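PDB 4RW0: lipolytic protein G-D-S-L family from Veillonella parvula DSM 2008, which probably hydrolyses ester bonds of lipids or other acylated substrates, as a serine hydrolase of the GDSL-like (SGNH) family. Local coordinates for residues S85-Y89 with E126-L131; V48-I52 with T91-A95; I140-D144 with V181-L185; I6-G10 with N54-W58. The contacts are given in a common frame with arbitrary orientation. Residue numbers count along the deposited sequence, not the author numbering.

Interaction 1 (S85-Y89 with E126-L131); sequences STYVY and EVNEQL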
loop_
_atom_site.group_PDB
_atom_site.type_symbol
_atom_site.label_atom_id
_atom_site.label_comp_id
_atom_site.label_asym_id
_atom_site.label_seq_id
_atom_site.Cartn_x
_atom_site.Cartn_y
_atom_site.Cartn_z
ATOM N N SER A 85 12.076 -0.969 -12.428
ATOM C CA SER A 85 11.197 -1.954 -11.861
ATOM C C SER A 85 11.927 -3.077 -11.180
ATOM O O SER A 85 11.412 -3.690 -10.241
ATOM C CB SER A 85 10.309 -2.589 -12.939
ATOM O OG SER A 85 11.095 -3.145 -13.963
ATOM N N THR A 86 13.123 -3.378 -11.663
ATOM C CA THR A 86 13.916 -4.416 -11.001
ATOM C C THR A 86 14.367 -3.983 -9.584
ATOM O O THR A 86 14.224 -4.750 -8.626
ATOM C CB THR A 86 15.116 -4.841 -11.886
ATOM O OG1 THR A 86 14.581 -5.410 -13.101
ATOM C CG2 THR A 86 15.933 -5.886 -11.136
ATOM N N TYR A 87 14.864 -2.762 -9.457
ATOM C CA TYR A 87 15.267 -2.249 -8.166
ATOM C C TYR A 87 14.045 -2.214 -7.189
ATOM O O TYR A 87 14.110 -2.693 -6.020
ATOM C CB TYR A 87 15.904 -0.872 -8.290
ATOM C CG TYR A 87 16.080 -0.268 -6.922
ATOM C CD1 TYR A 87 17.119 -0.698 -6.063
ATOM C CD2 TYR A 87 15.172 0.663 -6.425
ATOM C CE1 TYR A 87 17.255 -0.182 -4.782
ATOM C CE2 TYR A 87 15.295 1.187 -5.148
ATOM C CZ TYR A 87 16.333 0.777 -4.323
ATOM O OH TYR A 87 16.417 1.247 -3.005
ATOM N N VAL A 88 12.936 -1.644 -7.681
ATOM C CA VAL A 88 11.737 -1.449 -6.857
ATOM C C VAL A 88 11.186 -2.751 -6.394
ATOM O O VAL A 88 10.976 -2.967 -5.172
ATOM C CB VAL A 88 10.700 -0.550 -7.573
ATOM C CG1 VAL A 88 9.438 -0.438 -6.734
ATOM C CG2 VAL A 88 11.292 0.814 -7.722
ATOM N N TYR A 89 11.041 -3.698 -7.340
ATOM C CA TYR A 89 10.560 -5.013 -6.987
ATOM C C TYR A 89 11.447 -5.761 -5.991
ATOM O O TYR A 89 10.943 -6.323 -5.017
ATOM C CB TYR A 89 10.274 -5.882 -8.242
ATOM C CG TYR A 89 10.010 -7.349 -7.943
ATOM C CD1 TYR A 89 8.820 -7.760 -7.405
ATOM C CD2 TYR A 89 10.961 -8.333 -8.256
ATOM C CE1 TYR A 89 8.588 -9.059 -7.112
ATOM C CE2 TYR A 89 10.730 -9.653 -7.965
ATOM C CZ TYR A 89 9.558 -9.995 -7.398
ATOM O OH TYR A 89 9.282 -11.280 -7.102
ATOM N N GLU A 126 4.931 -2.847 -14.325
ATOM C CA GLU A 126 5.903 -3.979 -14.293
ATOM C C GLU A 126 6.127 -4.441 -12.875
ATOM O O GLU A 126 6.118 -5.624 -12.607
ATOM C CB GLU A 126 7.280 -3.557 -14.876
ATOM C CG GLU A 126 7.356 -3.337 -16.390
ATOM C CD GLU A 126 8.611 -2.582 -16.893
ATOM O OE1 GLU A 126 9.605 -2.399 -16.153
ATOM O OE2 GLU A 126 8.590 -2.150 -18.064
ATOM N N VAL A 127 6.295 -3.498 -11.933
ATOM C CA VAL A 127 6.422 -3.853 -10.505
ATOM C C VAL A 127 5.201 -4.610 -10.093
ATOM O O VAL A 127 5.309 -5.679 -9.494
ATOM C CB VAL A 127 6.620 -2.583 -9.608
ATOM C CG1 VAL A 127 6.477 -2.881 -8.142
ATOM C CG2 VAL A 127 7.950 -1.958 -9.887
ATOM N N ASN A 128 4.003 -4.103 -10.428
ATOM C CA ASN A 128 2.817 -4.726 -9.893
ATOM C C ASN A 128 2.583 -6.128 -10.450
ATOM O O ASN A 128 2.114 -7.011 -9.734
ATOM C CB ASN A 128 1.555 -3.862 -10.090
ATOM C CG ASN A 128 1.510 -2.640 -9.204
ATOM O OD1 ASN A 128 2.234 -2.546 -8.227
ATOM N ND2 ASN A 128 0.659 -1.674 -9.578
ATOM N N GLU A 129 2.876 -6.349 -11.724
ATOM C CA GLU A 129 2.828 -7.740 -12.271
ATOM C C GLU A 129 3.738 -8.717 -11.544
ATOM O O GLU A 129 3.335 -9.837 -11.198
ATOM C CB GLU A 129 3.177 -7.775 -13.800
ATOM C CG GLU A 129 2.064 -7.203 -14.671
ATOM C CD GLU A 129 0.658 -7.756 -14.330
ATOM O OE1 GLU A 129 -0.223 -6.912 -13.958
ATOM O OE2 GLU A 129 0.435 -9.016 -14.385
ATOM N N GLN A 130 4.939 -8.284 -11.238
ATOM C CA GLN A 130 5.853 -9.153 -10.500
ATOM C C GLN A 130 5.408 -9.394 -9.085
ATOM O O GLN A 130 5.597 -10.484 -8.543
ATOM C CB GLN A 130 7.255 -8.602 -10.552
ATOM C CG GLN A 130 7.862 -8.584 -11.950
ATOM C CD GLN A 130 9.211 -7.904 -11.993
ATOM O OE1 GLN A 130 10.214 -8.453 -11.562
ATOM N NE2 GLN A 130 9.241 -6.696 -12.506
ATOM N N LEU A 131 4.763 -8.399 -8.460
ATOM C CA LEU A 131 4.262 -8.591 -7.106
ATOM C C LEU A 131 3.135 -9.589 -7.106
ATOM O O LEU A 131 3.009 -10.437 -6.208
ATOM C CB LEU A 131 3.754 -7.231 -6.506
ATOM C CG LEU A 131 4.830 -6.225 -6.103
ATOM C CD1 LEU A 131 4.200 -4.872 -5.679
ATOM C CD2 LEU A 131 5.664 -6.821 -4.948
HETATM O O HOH W 1 11.739 -0.475 -15.381
HETATM O O HOH W 2 11.705 -5.529 -13.229
HETATM O O HOH W 3 7.564 -11.967 -9.270
#
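Tyr89 lays one face of its ring over the aliphatic part of Gln130: CB of Gln130 sits 3.8 Å from the ring centroid, 20° off the normal, a CH-pi contact. Leu131 CD2 meets the edge of the same ring, 4.1 Å from Tyr89 CD1, so the tyrosine fills the angle between these two residues. Its hydroxyl reaches further still, and a water 2.9 Å from Tyr89 OH donates to Gln130 O at 2.6 Å. One turn back, Val127 CG2 pushes into the surface of helix 85-100, 3.8 Å from both Ser85 CA and Val88 CG1. The backbones come nearest here, with the CA atoms of Ser85 and Val127 5.3 Å apart. Polar contacts close the solvent side. Ser85 OG donates to Glu126 OE1 at 2.8 Å, and one water, accepting from Ser85 N and donating to Glu126 OE1, runs alongside that bond. A second water links Ser85 OG, Thr86 OG1 and Gln130 NE2, while the same amide gives a weak bond back to Glu126 O. The short helical segments cross at -45° with their axes 9.3 Å apart. The first turn of helix 85-100 thus meets the middle of helix 120-138; these are the connecting helices of two successive beta-alpha-beta units, side by side on one face of the parallel sheet in this alpha/beta/alpha sandwich of the SGNH hydrolase type.

Interaction 2 (V48-I52 with T91-A95); sequences VQGMI and TLVKA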
loop_
_atom_site.group_PDB
_atom_site.type_symbol
_atom_site.label_atom_id
_atom_site.label_comp_id
_atom_site.label_asym_id
_atom_site.label_seq_id
_atom_site.Cartn_x
_atom_site.Cartn_y
_atom_site.Cartn_z
ATOM N N VAL A 48 11.265 2.991 -0.909
ATOM C CA VAL A 48 11.076 1.605 -0.511
ATOM C C VAL A 48 12.159 1.235 0.531
ATOM O O VAL A 48 11.839 0.670 1.539
ATOM C CB VAL A 48 11.177 0.597 -1.666
ATOM C CG1 VAL A 48 10.818 -0.762 -1.121
ATOM C CG2 VAL A 48 10.209 0.916 -2.745
ATOM N N GLN A 49 13.386 1.724 0.353
ATOM C CA GLN A 49 14.400 1.428 1.377
ATOM C C GLN A 49 14.095 2.160 2.679
ATOM O O GLN A 49 14.322 1.636 3.762
ATOM C CB GLN A 49 15.800 1.822 0.882
ATOM C CG GLN A 49 16.917 1.453 1.895
ATOM C CD GLN A 49 17.118 -0.055 2.028
ATOM O OE1 GLN A 49 17.313 -0.772 1.050
ATOM N NE2 GLN A 49 16.967 -0.546 3.222
ATOM N N GLY A 50 13.639 3.394 2.602
ATOM C CA GLY A 50 13.162 4.068 3.821
ATOM C C GLY A 50 12.058 3.330 4.571
ATOM O O GLY A 50 12.019 3.247 5.822
HETATM N N MSE A 51 11.170 2.705 3.831
HETATM C CA MSE A 51 10.122 1.863 4.472
HETATM C C MSE A 51 10.722 0.670 5.216
HETATM O O MSE A 51 10.249 0.281 6.224
HETATM C CB MSE A 51 9.094 1.366 3.437
HETATM C CG MSE A 51 7.991 0.503 4.076
HETATM SE SE MSE A 51 6.547 -0.062 2.789
HETATM C CE MSE A 51 7.608 -1.423 1.844
ATOM N N ILE A 52 11.701 0.004 4.624
ATOM C CA ILE A 52 12.457 -1.053 5.328
ATOM C C ILE A 52 12.967 -0.581 6.644
ATOM O O ILE A 52 12.807 -1.265 7.692
ATOM C CB ILE A 52 13.581 -1.635 4.429
ATOM C CG1 ILE A 52 12.935 -2.401 3.296
ATOM C CG2 ILE A 52 14.498 -2.582 5.225
ATOM C CD1 ILE A 52 13.851 -2.840 2.186
ATOM N N THR A 91 13.583 -4.618 -3.831
ATOM C CA THR A 91 13.631 -4.000 -2.513
ATOM C C THR A 91 12.313 -4.288 -1.788
ATOM O O THR A 91 12.322 -4.534 -0.567
ATOM C CB THR A 91 13.935 -2.545 -2.668
ATOM O OG1 THR A 91 15.049 -2.380 -3.555
ATOM C CG2 THR A 91 14.137 -1.896 -1.377
ATOM N N LEU A 92 11.168 -4.268 -2.503
ATOM C CA LEU A 92 9.890 -4.664 -1.892
ATOM C C LEU A 92 9.885 -6.090 -1.390
ATOM O O LEU A 92 9.432 -6.387 -0.289
ATOM C CB LEU A 92 8.767 -4.468 -2.904
ATOM C CG LEU A 92 8.341 -2.981 -3.059
ATOM C CD1 LEU A 92 7.391 -2.850 -4.244
ATOM C CD2 LEU A 92 7.643 -2.480 -1.776
ATOM N N VAL A 93 10.451 -7.015 -2.165
ATOM C CA VAL A 93 10.592 -8.381 -1.659
ATOM C C VAL A 93 11.361 -8.486 -0.337
ATOM O O VAL A 93 10.930 -9.202 0.588
ATOM C CB VAL A 93 11.262 -9.294 -2.733
ATOM C CG1 VAL A 93 11.597 -10.613 -2.119
ATOM C CG2 VAL A 93 10.342 -9.464 -3.936
ATOM N N LYS A 94 12.431 -7.713 -0.199
ATOM C CA LYS A 94 13.170 -7.625 1.058
ATOM C C LYS A 94 12.295 -7.151 2.200
ATOM O O LYS A 94 12.233 -7.734 3.275
ATOM C CB LYS A 94 14.327 -6.661 0.883
ATOM C CG LYS A 94 15.542 -7.389 0.358
ATOM C CD LYS A 94 16.580 -6.493 -0.337
ATOM C CE LYS A 94 17.172 -5.376 0.513
ATOM N NZ LYS A 94 18.232 -4.647 -0.251
ATOM N N ALA A 95 11.501 -6.146 1.911
ATOM C CA ALA A 95 10.532 -5.676 2.904
ATOM C C ALA A 95 9.535 -6.744 3.288
ATOM O O ALA A 95 9.234 -6.906 4.491
ATOM C CB ALA A 95 9.846 -4.429 2.386
#
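Two bumps on helix 48-59, a turn apart, fit the relief of helix 85-100. The first is Val48, whose CG1 drops between Thr91 and Leu92, 3.5 Å from Thr91 CG2 and 3.7 Å from Leu92 CD2. The second is Ile52: its CD1 lies 3.7 Å from Thr91 CG2 and 4.1 Å from Lys94 CB, and its CG1 rests 3.8 Å from Ala95 CB. Beside them the selenomethionine Met51 extends its CE into the dip between Leu92 CD2 and Ala95 CB, 3.8 Å from each. The small alanine lets the backbones close in, from 6.5 Å between the CA atoms of Val48 and Thr91 to 5.6 Å between those of Ile52 and Ala95. The local axes are nearly parallel, at 15° and 9.3 Å. Thr91 offers its methyl to the interface and bonds through OG1 to Tyr87 O in its own helix. Helix 85-100 is the middle helix of a row of three, between 48-59 and 120-138: Leu92 also touches Val127 and Leu131 of helix 120-138, while Val48 and Met51 rest on Cys74, just beyond strand 69-73.

Interaction 3 (I140-D144 with V181-L185); sequences IKVID and VFTRL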
loop_
_atom_site.group_PDB
_atom_site.type_symbol
_atom_site.label_atom_id
_atom_site.label_comp_id
_atom_site.label_asym_id
_atom_site.label_seq_id
_atom_site.Cartn_x
_atom_site.Cartn_y
_atom_site.Cartn_z
ATOM N N ILE A 140 0.246 -14.987 -0.496
ATOM C CA ILE A 140 0.113 -13.702 0.217
ATOM C C ILE A 140 -1.047 -12.952 -0.380
ATOM O O ILE A 140 -1.125 -12.830 -1.575
ATOM C CB ILE A 140 1.378 -12.867 0.011
ATOM C CG1 ILE A 140 2.551 -13.555 0.710
ATOM C CG2 ILE A 140 1.214 -11.435 0.510
ATOM C CD1 ILE A 140 3.872 -13.035 0.213
ATOM N N LYS A 141 -1.904 -12.400 0.452
ATOM C CA LYS A 141 -2.994 -11.561 -0.053
ATOM C C LYS A 141 -2.551 -10.253 -0.664
ATOM O O LYS A 141 -1.618 -9.653 -0.194
ATOM C CB LYS A 141 -3.989 -11.328 1.043
ATOM C CG LYS A 141 -5.038 -12.414 1.028
ATOM C CD LYS A 141 -5.945 -12.250 2.200
ATOM C CE LYS A 141 -5.327 -12.891 3.420
ATOM N NZ LYS A 141 -5.774 -14.305 3.517
ATOM N N VAL A 142 -3.198 -9.876 -1.769
ATOM C CA VAL A 142 -2.927 -8.686 -2.525
ATOM C C VAL A 142 -4.166 -7.748 -2.562
ATOM O O VAL A 142 -5.294 -8.188 -2.750
ATOM C CB VAL A 142 -2.526 -9.026 -3.962
ATOM C CG1 VAL A 142 -2.471 -7.789 -4.827
ATOM C CG2 VAL A 142 -1.183 -9.697 -3.974
ATOM N N ILE A 143 -3.933 -6.455 -2.377
ATOM C CA ILE A 143 -4.946 -5.440 -2.642
ATOM C C ILE A 143 -4.585 -4.615 -3.877
ATOM O O ILE A 143 -3.630 -3.822 -3.867
ATOM C CB ILE A 143 -5.185 -4.503 -1.412
ATOM C CG1 ILE A 143 -5.435 -5.294 -0.131
ATOM C CG2 ILE A 143 -6.323 -3.500 -1.732
ATOM C CD1 ILE A 143 -5.419 -4.444 1.150
ATOM N N ASP A 144 -5.354 -4.784 -4.953
ATOM C CA ASP A 144 -5.036 -4.171 -6.260
ATOM C C ASP A 144 -5.633 -2.795 -6.343
ATOM O O ASP A 144 -6.665 -2.585 -7.035
ATOM C CB ASP A 144 -5.546 -5.042 -7.441
ATOM C CG ASP A 144 -5.123 -4.501 -8.815
ATOM O OD1 ASP A 144 -4.382 -3.500 -8.962
ATOM O OD2 ASP A 144 -5.554 -5.084 -9.819
ATOM N N VAL A 181 -10.508 -7.437 1.315
ATOM C CA VAL A 181 -9.492 -8.353 1.919
ATOM C C VAL A 181 -9.582 -8.320 3.398
ATOM O O VAL A 181 -9.699 -9.379 4.043
ATOM C CB VAL A 181 -8.091 -7.919 1.485
ATOM C CG1 VAL A 181 -6.981 -8.525 2.380
ATOM C CG2 VAL A 181 -7.872 -8.254 0.040
ATOM N N PHE A 182 -9.622 -7.119 4.006
ATOM C CA PHE A 182 -9.559 -7.013 5.463
ATOM C C PHE A 182 -10.750 -7.605 6.182
ATOM O O PHE A 182 -10.629 -8.060 7.327
ATOM C CB PHE A 182 -9.402 -5.560 5.978
ATOM C CG PHE A 182 -8.136 -4.864 5.547
ATOM C CD1 PHE A 182 -6.913 -5.534 5.486
ATOM C CD2 PHE A 182 -8.153 -3.519 5.287
ATOM C CE1 PHE A 182 -5.751 -4.852 5.124
ATOM C CE2 PHE A 182 -7.001 -2.838 4.892
ATOM C CZ PHE A 182 -5.805 -3.520 4.813
ATOM N N THR A 183 -11.916 -7.528 5.562
ATOM C CA THR A 183 -13.141 -8.031 6.157
ATOM C C THR A 183 -13.168 -9.564 6.251
ATOM O O THR A 183 -13.852 -10.128 7.088
ATOM C CB THR A 183 -14.366 -7.499 5.359
ATOM O OG1 THR A 183 -14.456 -6.087 5.575
ATOM C CG2 THR A 183 -15.573 -8.036 5.892
ATOM N N ARG A 184 -12.439 -10.234 5.396
ATOM C CA ARG A 184 -12.441 -11.667 5.362
ATOM C C ARG A 184 -11.326 -12.269 6.237
ATOM O O ARG A 184 -11.163 -13.474 6.254
ATOM C CB ARG A 184 -12.246 -12.138 3.915
ATOM C CG ARG A 184 -13.419 -11.965 2.947
ATOM C CD ARG A 184 -12.980 -12.526 1.581
ATOM N NE ARG A 184 -13.977 -12.448 0.501
ATOM C CZ ARG A 184 -14.766 -13.453 0.096
ATOM N NH1 ARG A 184 -14.726 -14.646 0.688
ATOM N NH2 ARG A 184 -15.621 -13.257 -0.907
ATOM N N LEU A 185 -10.531 -11.449 6.920
ATOM C CA LEU A 185 -9.520 -11.966 7.841
ATOM C C LEU A 185 -10.216 -12.339 9.156
ATOM O O LEU A 185 -9.869 -13.369 9.735
ATOM C CB LEU A 185 -8.396 -10.949 8.122
ATOM C CG LEU A 185 -7.717 -10.305 6.918
ATOM C CD1 LEU A 185 -6.778 -9.205 7.405
ATOM C CD2 LEU A 185 -6.950 -11.295 6.071
#
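Val181, near the end of helix 168-182, makes the broadest contact with the strand. Its CG2 lies 3.8 Å from Ile143 CG1 and also 3.8 Å from the backbone oxygen Val142 O, while its CG1 meets the aliphatic chain of Lys141, 3.9 Å from Lys141 CD. Phe182 starts off pointing away, yet its ring swings back until CZ is 3.8 Å from Ile143 CD1; outside this contact the same ring packs edge-to-face with Phe38 and touches Ile106 and Ile6. Strand 141-143 is an edge of the five-stranded parallel sheet in the alpha/beta/alpha sandwich of SGNH hydrolases, and its side chains alternate between the two layers: Lys141 and Ile143 face the C-terminal helix 168-182, whereas Val142 turns away to Ala135 of helix 120-138. A type I beta turn runs from Phe182 to Leu185, with Thr183 and Arg184 at its corner, closed by a weak hydrogen bond from Leu185 N to Phe182 O at 3.4 Å; just before it Arg184 N is hydrogen-bonded to Val181 O at 3.2 Å. Leu185, the last residue, is brought back over the sheet, where its CD2 lies 3.5 Å from Lys141 CE and its side chain also touches Met4 and Ile6 of strand 4-10.

Interaction 4 (I6-G10 with N54-W58); sequences IICFG and NIENW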
loop_
_atom_site.group_PDB
_atom_site.type_symbol
_atom_site.label_atom_id
_atom_site.label_comp_id
_atom_site.label_asym_id
_atom_site.label_seq_id
_atom_site.Cartn_x
_atom_site.Cartn_y
_atom_site.Cartn_z
ATOM N N ILE A 6 -3.589 -4.693 12.656
ATOM C CA ILE A 6 -3.040 -4.483 11.364
ATOM C C ILE A 6 -2.152 -3.246 11.355
ATOM O O ILE A 6 -2.608 -2.122 11.691
ATOM C CB ILE A 6 -4.131 -4.371 10.299
ATOM C CG1 ILE A 6 -4.980 -5.641 10.374
ATOM C CG2 ILE A 6 -3.509 -4.145 8.941
ATOM C CD1 ILE A 6 -5.899 -5.852 9.172
ATOM N N ILE A 7 -0.881 -3.464 11.029
ATOM C CA ILE A 7 0.197 -2.441 11.030
ATOM C C ILE A 7 0.409 -2.078 9.553
ATOM O O ILE A 7 0.635 -2.973 8.745
ATOM C CB ILE A 7 1.521 -3.051 11.567
ATOM C CG1 ILE A 7 1.363 -3.526 12.965
ATOM C CG2 ILE A 7 2.608 -2.009 11.584
ATOM C CD1 ILE A 7 0.904 -2.437 13.941
ATOM N N CYS A 8 0.279 -0.794 9.185
ATOM C CA CYS A 8 0.414 -0.346 7.817
ATOM C C CYS A 8 1.640 0.511 7.576
ATOM O O CYS A 8 1.814 1.587 8.206
ATOM C CB CYS A 8 -0.845 0.444 7.337
ATOM S SG CYS A 8 -2.384 -0.469 7.742
ATOM N N PHE A 9 2.456 0.095 6.607
ATOM C CA PHE A 9 3.630 0.854 6.163
ATOM C C PHE A 9 3.502 1.248 4.717
ATOM O O PHE A 9 2.879 0.514 3.894
ATOM C CB PHE A 9 4.877 -0.045 6.254
ATOM C CG PHE A 9 5.250 -0.452 7.658
ATOM C CD1 PHE A 9 5.941 0.370 8.462
ATOM C CD2 PHE A 9 4.846 -1.659 8.173
ATOM C CE1 PHE A 9 6.275 0.009 9.778
ATOM C CE2 PHE A 9 5.211 -2.059 9.434
ATOM C CZ PHE A 9 5.911 -1.211 10.256
ATOM N N GLY A 10 4.128 2.385 4.403
ATOM C CA GLY A 10 4.189 2.932 3.064
ATOM C C GLY A 10 4.504 4.411 3.014
ATOM O O GLY A 10 5.082 4.954 3.937
ATOM N N ASN A 54 11.700 1.801 8.471
ATOM C CA ASN A 54 10.535 1.905 9.363
ATOM C C ASN A 54 10.109 0.590 9.907
ATOM O O ASN A 54 9.745 0.473 11.065
ATOM C CB ASN A 54 9.388 2.612 8.668
ATOM C CG ASN A 54 9.708 4.081 8.369
ATOM O OD1 ASN A 54 10.504 4.711 9.029
ATOM N ND2 ASN A 54 9.028 4.626 7.410
ATOM N N ILE A 55 10.145 -0.445 9.047
ATOM C CA ILE A 55 9.726 -1.748 9.476
ATOM C C ILE A 55 10.704 -2.300 10.514
ATOM O O ILE A 55 10.307 -2.894 11.493
ATOM C CB ILE A 55 9.636 -2.706 8.262
ATOM C CG1 ILE A 55 8.522 -2.266 7.364
ATOM C CG2 ILE A 55 9.337 -4.090 8.681
ATOM C CD1 ILE A 55 8.535 -2.992 6.015
ATOM N N GLU A 56 11.976 -2.086 10.278
ATOM C CA GLU A 56 13.012 -2.586 11.249
ATOM C C GLU A 56 12.841 -1.889 12.547
ATOM O O GLU A 56 12.931 -2.515 13.609
ATOM C CB GLU A 56 14.440 -2.307 10.758
ATOM C CG GLU A 56 14.867 -3.022 9.472
ATOM C CD GLU A 56 16.192 -2.471 8.847
ATOM O OE1 GLU A 56 16.596 -1.332 9.209
ATOM O OE2 GLU A 56 16.782 -3.141 7.929
ATOM N N ASN A 57 12.587 -0.573 12.524
ATOM C CA ASN A 57 12.523 0.155 13.832
ATOM C C ASN A 57 11.308 -0.281 14.624
ATOM O O ASN A 57 11.338 -0.399 15.850
ATOM C CB ASN A 57 12.486 1.686 13.624
ATOM C CG ASN A 57 13.747 2.217 12.943
ATOM O OD1 ASN A 57 14.825 1.606 13.011
ATOM N ND2 ASN A 57 13.603 3.315 12.222
ATOM N N TRP A 58 10.236 -0.623 13.928
ATOM C CA TRP A 58 9.090 -1.199 14.637
ATOM C C TRP A 58 9.373 -2.633 15.079
ATOM O O TRP A 58 9.047 -3.048 16.200
ATOM C CB TRP A 58 7.811 -1.152 13.727
ATOM C CG TRP A 58 6.728 -2.101 14.168
ATOM C CD1 TRP A 58 5.880 -1.890 15.168
ATOM C CD2 TRP A 58 6.459 -3.399 13.662
ATOM N NE1 TRP A 58 5.081 -2.983 15.347
ATOM C CE2 TRP A 58 5.395 -3.910 14.388
ATOM C CE3 TRP A 58 7.002 -4.167 12.650
ATOM C CZ2 TRP A 58 4.901 -5.176 14.205
ATOM C CZ3 TRP A 58 6.438 -5.447 12.385
ATOM C CH2 TRP A 58 5.456 -5.957 13.192
HETATM O O HOH W 4 6.421 3.649 6.230
#
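Ile6 faces away from helix 48-59, toward Phe38 and Leu185, so the contact begins at Ile7. Its CG1 lies 4.1 Å from Trp58 CZ2, and its CG2 sits over a face of the indole. Cys8 turns away again, as alternation along a strand requires. Strand 4-10 runs inside the parallel sheet between strands 36-40 and 69-73, and helix 48-59, which carries the chain across from one of these neighbours to the other as in a flavodoxin-like alpha/beta/alpha sandwich, runs back over it at 148°. Phe9 is the next residue to point at the helix and has the largest share of the contact. Ile55 CG1 covers one ring face in a CH-pi contact, 3.6 Å from the Phe9 centroid, and Trp58 CB lies near the ring plane, 4.0 Å from Phe9 CZ. The Phe9 edge faces the Trp58 six-membered ring in an offset edge-to-face stack, centroids 5.9 Å apart and planes at 60°. Gly10 N donates to a water that also accepts from Asn54 ND2, an amide bonded in addition to Glu43 OE1.

Overall arrangement
Interactions 2 and 4 share helix 48-59 and have centres 10 Å apart: Met51 SE lies 3.8 Å from Gly10 N, and Ala95 CB 4.1 Å from Ile55 CD1. Interaction 1 continues the row along helix 85-100, where Leu92 CD1 is 4.0 Å from both Val127 CG1 and Leu131 CD1. Interaction 3 is on the other face of the sheet and meets interaction 4 through it, with Phe182 CD1 3.8 Å from Ile6 CD1. Gly10 opens the Gly-Asp-Ser motif, whose serine is the nucleophile in SGNH relatives. The sodium ion, at Asp30, Ile33 and Val36, is about 10 Å from the Phe182 side chain and about 13 Å from that of Ile7.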